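Local coordinates for uncharacterized protein (Escherichia coli O157:H7, PDB 4ZV9) that is of unknown function but probably acts as a hydrolase of the alpha/beta hydrolase fold, as a member of the dienelactone hydrolase family, at residues A[47-52]-A[105-110]; A[79-84]-A[92-97]. All coordinates share one frame; numbering follows the deposited sequence. Where two conformers were deposited one is given.

Interaction 1 (A[47-52]-A[105-110]); sequences VVHENR and NDFFAA
At the C-terminal end of a parallel strand of the alpha/beta hydrolase sheet, strand 42-48, V48 and H49 meet F107 of the flanking helix 100-116. Just one helical side chain crosses the gap, F107, and it uses both a face and an edge. V48 CG1 sits over the centre of the phenyl face in a CH-pi contact, 3.7 Å from the F107 ring centroid and only 10° off its normal. Having CG1 anti to the backbone N (chi1 -173°) carries that methyl to the phenyl face, while V48 CG2 grazes the rim, 3.9 Å from F107 CD1. The far corner of the ring meets H49 instead: F107 CZ lies over one imidazole face, 3.5 Å from H49 NE2, which is close to the phenyl plane. This is an edge-to-face (T-shaped) pair, with F107 as the edge, centroids 5.3 Å apart and planes at 80°. The imidazole is held at both nitrogens. H49 ND1 donates in its ring plane to E50 O at 2.8 Å, nearly straight, and NE2 accepts from G77 N, which together fix the rotation of the ring. Farther along the loop, R52 NH1 bonds N51 OD1 at 3.0 Å within the guanidinium plane, whereas R52 NH2 and E50 OE1, 3.1 Å apart, attract by charge alone because the oxygen lies well out of that plane. V135 of helix 132-142 also packs on both V48 and F107. Packing of a strand end and its following loop on a flanking helix, here V48 and H49 on F107, is characteristic of the alpha/beta hydrolase core, and a loop leaving this strand end is, in that fold, commonly the one bordering the oxyanion hole.

Interaction 2 (A[79-84]-A[92-97]); sequences NSVGGY and RELQQQ
L94, on the face of helix 88-97 turned toward the 79-84 loop, meets V81 and the carbonyl of G83. Starting at its base, L94 CB touches V81 CG2 at 4.1 Å, the nearest apolar approach of the pair. The chain then runs through CG, which lies anti to the carbonyl carbon (chi1 -71°), and forks. One branch, L94 CD1, reaches the loop backbone, 4.1 Å from V81 O and 4.4 Å from G83 O; the other, CD2, stays beside the valine, 4.4 Å from V81 CG2. The valine and leucine side chains run antiparallel alongside each other, a light van der Waals contact with no hydrogen bond across it. G82 and G83 both have positive phi (96° and 87°) in this turn, and the G83 carbonyl lies near the leucine tip. Where the loop leads on to the helix, Y84 OH bonds D88 OD1. Q95 points away from this loop, and its OE1 bonds G53 N. Thus the contact lies at the molecular surface, with its centre about 18 Å from the centre of the chain, the connection from strand 71-75 laid against the helix that it enters and that helix set over the loop after strand 42-48.

From the N terminus, two antiparallel strands, 12-21 and 28-35, lead to strand 42-48, whose end opens interaction 1. The chain then runs through helix 56-67 and strand 71-75 to the 79-84 loop, which interaction 2 closes against helix 88-97 across the seven residues between the two segments. The next helix, 100-116, completes interaction 1, so the small closure lies wholly within the large one and the two do not cross. Interaction 1 ties the central sheet to a flanking helix; interaction 2 joins the loop after strand 71-75 to helix 88-97 at the surface. Their centres are about 13 Å apart, and Q95 joins them: Q95 NE2 lies 3.1 Å from E50 O, a probable hydrogen bond.

Interaction 1 (A[47-52]-A[105-110])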
loop_
_atom_site.group_PDB
_atom_site.type_symbol
_atom_site.label_atom_id
_atom_site.label_comp_id
_atom_site.label_asym_id
_atom_site.label_seq_id
_atom_site.Cartn_x
_atom_site.Cartn_y
_atom_site.Cartn_z
ATOM N N VAL A 47 2.880 -0.549 3.282
ATOM C CA VAL A 47 2.246 0.577 2.619
ATOM C C VAL A 47 3.121 1.005 1.448
ATOM O O VAL A 47 4.276 1.381 1.636
ATOM C CB VAL A 47 2.057 1.741 3.596
ATOM C CG1 VAL A 47 1.447 2.949 2.892
ATOM C CG2 VAL A 47 1.194 1.317 4.763
ATOM N N VAL A 48 2.572 0.962 0.242
ATOM C CA VAL A 48 3.332 1.275 -0.956
ATOM C C VAL A 48 2.968 2.650 -1.483
ATOM O O VAL A 48 1.792 2.952 -1.740
ATOM C CB VAL A 48 3.084 0.251 -2.073
ATOM C CG1 VAL A 48 4.022 0.516 -3.246
ATOM C CG2 VAL A 48 3.256 -1.166 -1.553
ATOM N N HIS A 49 3.988 3.474 -1.699
ATOM C CA HIS A 49 3.773 4.843 -2.179
ATOM C C HIS A 49 3.322 4.943 -3.638
ATOM O O HIS A 49 3.104 3.927 -4.321
ATOM C CB HIS A 49 5.037 5.700 -1.947
ATOM C CG HIS A 49 6.291 5.158 -2.585
ATOM N ND1 HIS A 49 6.474 5.109 -3.950
ATOM C CD2 HIS A 49 7.457 4.734 -2.040
ATOM C CE1 HIS A 49 7.687 4.655 -4.222
ATOM N NE2 HIS A 49 8.305 4.422 -3.080
ATOM N N GLU A 50 3.151 6.184 -4.104
ATOM C CA GLU A 50 2.704 6.464 -5.459
ATOM C C GLU A 50 3.914 6.486 -6.422
ATOM O O GLU A 50 4.914 5.778 -6.197
ATOM C CB GLU A 50 1.877 7.780 -5.450
ATOM C CG GLU A 50 0.654 7.729 -4.527
ATOM C CD GLU A 50 -0.084 9.068 -4.379
ATOM O OE1 GLU A 50 0.571 10.073 -4.078
ATOM O OE2 GLU A 50 -1.328 9.111 -4.497
ATOM N N ASN A 51 3.861 7.315 -7.458
ATOM C CA ASN A 51 4.942 7.390 -8.446
ATOM C C ASN A 51 6.023 8.431 -8.161
ATOM O O ASN A 51 6.750 8.847 -9.074
ATOM C CB ASN A 51 4.360 7.654 -9.838
ATOM C CG ASN A 51 3.606 8.968 -9.931
ATOM O OD1 ASN A 51 3.290 9.596 -8.935
ATOM N ND2 ASN A 51 3.276 9.365 -11.150
ATOM N N ARG A 52 6.154 8.855 -6.913
ATOM C CA ARG A 52 7.130 9.876 -6.576
ATOM C C ARG A 52 7.839 9.656 -5.240
ATOM O O ARG A 52 8.225 10.616 -4.579
ATOM C CB ARG A 52 6.459 11.246 -6.630
ATOM C CG ARG A 52 5.145 11.352 -5.866
ATOM C CD ARG A 52 4.201 12.166 -6.693
ATOM N NE ARG A 52 3.005 12.642 -5.999
ATOM C CZ ARG A 52 1.774 12.203 -6.197
ATOM N NH1 ARG A 52 1.547 11.205 -7.051
ATOM N NH2 ARG A 52 0.767 12.761 -5.529
ATOM N N ASN A 105 10.453 -5.536 -6.453
ATOM C CA ASN A 105 11.056 -6.504 -5.532
ATOM C C ASN A 105 11.321 -5.955 -4.133
ATOM O O ASN A 105 11.258 -6.702 -3.157
ATOM C CB ASN A 105 12.314 -7.138 -6.129
ATOM C CG ASN A 105 11.984 -8.167 -7.219
ATOM O OD1 ASN A 105 10.840 -8.585 -7.365
ATOM N ND2 ASN A 105 12.982 -8.559 -7.983
ATOM N N ASP A 106 11.642 -4.667 -4.041
ATOM C CA ASP A 106 11.853 -4.034 -2.755
ATOM C C ASP A 106 10.588 -4.118 -1.934
ATOM O O ASP A 106 10.650 -4.320 -0.724
ATOM C CB ASP A 106 12.273 -2.555 -2.907
ATOM C CG ASP A 106 13.701 -2.383 -3.413
ATOM O OD1 ASP A 106 14.500 -3.347 -3.400
ATOM O OD2 ASP A 106 14.019 -1.253 -3.861
ATOM N N PHE A 107 9.436 -3.909 -2.563
ATOM C CA PHE A 107 8.165 -3.979 -1.838
ATOM C C PHE A 107 7.804 -5.411 -1.468
ATOM O O PHE A 107 7.288 -5.663 -0.380
ATOM C CB PHE A 107 7.044 -3.262 -2.602
ATOM C CG PHE A 107 7.285 -1.789 -2.753
ATOM C CD1 PHE A 107 7.135 -0.950 -1.674
ATOM C CD2 PHE A 107 7.707 -1.253 -3.961
ATOM C CE1 PHE A 107 7.405 0.393 -1.783
ATOM C CE2 PHE A 107 7.982 0.090 -4.076
ATOM C CZ PHE A 107 7.825 0.921 -2.990
ATOM N N PHE A 108 8.114 -6.352 -2.355
ATOM C CA PHE A 108 7.924 -7.775 -2.069
ATOM C C PHE A 108 8.815 -8.180 -0.889
ATOM O O PHE A 108 8.367 -8.876 0.019
ATOM C CB PHE A 108 8.241 -8.614 -3.314
ATOM C CG PHE A 108 7.175 -8.576 -4.392
ATOM C CD1 PHE A 108 6.094 -7.702 -4.329
ATOM C CD2 PHE A 108 7.322 -9.347 -5.534
ATOM C CE1 PHE A 108 5.139 -7.659 -5.348
ATOM C CE2 PHE A 108 6.367 -9.318 -6.552
ATOM C CZ PHE A 108 5.282 -8.461 -6.462
ATOM N N ALA A 109 10.056 -7.694 -0.877
ATOM C CA ALA A 109 10.990 -7.985 0.209
ATOM C C ALA A 109 10.490 -7.401 1.548
ATOM O O ALA A 109 10.733 -7.965 2.604
ATOM C CB ALA A 109 12.367 -7.439 -0.115
ATOM N N ALA A 110 9.791 -6.272 1.492
ATOM C CA ALA A 110 9.218 -5.671 2.695
ATOM C C ALA A 110 8.121 -6.589 3.278
ATOM O O ALA A 110 8.019 -6.741 4.504
ATOM C CB ALA A 110 8.641 -4.310 2.393
#

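Interaction 2 (A[79-84]-A[92-97])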
loop_
_atom_site.group_PDB
_atom_site.type_symbol
_atom_site.label_atom_id
_atom_site.label_comp_id
_atom_site.label_asym_id
_atom_site.label_seq_id
_atom_site.Cartn_x
_atom_site.Cartn_y
_atom_site.Cartn_z
ATOM N N ASN A 79 15.369 5.016 -2.619
ATOM C CA ASN A 79 16.557 4.888 -1.781
ATOM C C ASN A 79 17.848 4.724 -2.566
ATOM O O ASN A 79 18.907 5.147 -2.106
ATOM C CB ASN A 79 16.403 3.757 -0.779
ATOM C CG ASN A 79 17.464 3.804 0.313
ATOM O OD1 ASN A 79 17.743 4.864 0.896
ATOM N ND2 ASN A 79 18.034 2.666 0.615
ATOM N N SER A 80 17.769 4.141 -3.760
ATOM C CA SER A 80 18.960 3.933 -4.579
ATOM C C SER A 80 19.438 5.204 -5.296
ATOM O O SER A 80 20.520 5.207 -5.868
ATOM C CB SER A 80 18.705 2.843 -5.632
ATOM O OG SER A 80 17.686 3.212 -6.550
ATOM N N VAL A 81 18.610 6.248 -5.320
ATOM C CA VAL A 81 18.949 7.489 -6.015
ATOM C C VAL A 81 18.844 8.702 -5.080
ATOM O O VAL A 81 18.453 9.789 -5.510
ATOM C CB VAL A 81 18.098 7.676 -7.305
ATOM C CG1 VAL A 81 18.500 6.663 -8.381
ATOM C CG2 VAL A 81 16.601 7.562 -7.026
ATOM N N GLY A 82 19.151 8.487 -3.796
ATOM C CA GLY A 82 19.184 9.549 -2.791
ATOM C C GLY A 82 17.961 9.788 -1.917
ATOM O O GLY A 82 17.973 10.698 -1.083
ATOM N N GLY A 83 16.884 9.049 -2.138
ATOM C CA GLY A 83 15.660 9.227 -1.356
ATOM C C GLY A 83 14.731 10.286 -1.903
ATOM O O GLY A 83 15.090 11.009 -2.842
ATOM N N TYR A 84 13.557 10.429 -1.280
ATOM C CA TYR A 84 12.650 11.483 -1.656
ATOM C C TYR A 84 13.433 12.822 -1.705
ATOM O O TYR A 84 14.019 13.255 -0.707
ATOM C CB TYR A 84 11.464 11.584 -0.696
ATOM C CG TYR A 84 10.463 12.633 -1.101
ATOM C CD1 TYR A 84 9.660 12.433 -2.214
ATOM C CD2 TYR A 84 10.315 13.824 -0.373
ATOM C CE1 TYR A 84 8.774 13.397 -2.635
ATOM C CE2 TYR A 84 9.402 14.781 -0.763
ATOM C CZ TYR A 84 8.639 14.562 -1.910
ATOM O OH TYR A 84 7.718 15.493 -2.318
ATOM N N ARG A 92 9.007 12.177 -9.102
ATOM C CA ARG A 92 8.466 11.479 -10.285
ATOM C C ARG A 92 9.541 11.163 -11.309
ATOM O O ARG A 92 9.603 10.056 -11.826
ATOM C CB ARG A 92 7.347 12.294 -10.940
ATOM C CG ARG A 92 5.976 11.874 -10.469
ATOM C CD ARG A 92 4.828 12.652 -11.098
ATOM N NE ARG A 92 4.936 14.090 -10.876
ATOM C CZ ARG A 92 4.203 14.821 -10.026
ATOM N NH1 ARG A 92 3.225 14.289 -9.294
ATOM N NH2 ARG A 92 4.440 16.125 -9.933
ATOM N N GLU A 93 10.375 12.150 -11.593
ATOM C CA GLU A 93 11.481 11.988 -12.515
ATOM C C GLU A 93 12.465 10.914 -12.053
ATOM O O GLU A 93 12.890 10.071 -12.836
ATOM C CB GLU A 93 12.188 13.335 -12.656
ATOM C CG GLU A 93 13.500 13.277 -13.409
ATOM C CD GLU A 93 14.188 14.630 -13.442
ATOM O OE1 GLU A 93 13.510 15.656 -13.170
ATOM O OE2 GLU A 93 15.397 14.673 -13.741
ATOM N N LEU A 94 12.803 10.928 -10.771
ATOM C CA LEU A 94 13.725 9.940 -10.224
ATOM C C LEU A 94 13.141 8.533 -10.256
ATOM O O LEU A 94 13.852 7.578 -10.577
ATOM C CB LEU A 94 14.138 10.287 -8.784
ATOM C CG LEU A 94 15.058 11.504 -8.639
ATOM C CD1 LEU A 94 15.254 11.849 -7.165
ATOM C CD2 LEU A 94 16.409 11.282 -9.308
ATOM N N GLN A 95 11.862 8.389 -9.912
ATOM C CA GLN A 95 11.275 7.046 -9.833
ATOM C C GLN A 95 11.282 6.375 -11.209
ATOM O O GLN A 95 11.460 5.168 -11.306
ATOM C CB GLN A 95 9.887 7.071 -9.186
ATOM C CG GLN A 95 9.355 5.681 -8.885
ATOM C CD GLN A 95 8.231 5.666 -7.855
ATOM O OE1 GLN A 95 8.285 6.350 -6.838
ATOM N NE2 GLN A 95 7.225 4.846 -8.100
ATOM N N GLN A 96 11.132 7.169 -12.267
ATOM C CA GLN A 96 11.220 6.666 -13.643
ATOM C C GLN A 96 12.578 6.068 -14.007
ATOM O O GLN A 96 12.653 5.196 -14.859
ATOM C CB GLN A 96 10.956 7.792 -14.637
ATOM C CG GLN A 96 9.507 8.177 -14.762
ATOM C CD GLN A 96 9.308 9.316 -15.739
ATOM O OE1 GLN A 96 10.254 10.042 -16.086
ATOM N NE2 GLN A 96 8.067 9.505 -16.167
ATOM N N GLN A 97 13.634 6.529 -13.352
ATOM C CA GLN A 97 14.983 6.052 -13.618
ATOM C C GLN A 97 15.298 4.761 -12.866
ATOM O O GLN A 97 16.295 4.121 -13.155
ATOM C CB GLN A 97 16.013 7.109 -13.211
ATOM C CG GLN A 97 15.864 8.477 -13.872
ATOM C CD GLN A 97 16.684 9.575 -13.182
ATOM O OE1 GLN A 97 17.495 9.308 -12.286
ATOM N NE2 GLN A 97 16.480 10.825 -13.612
#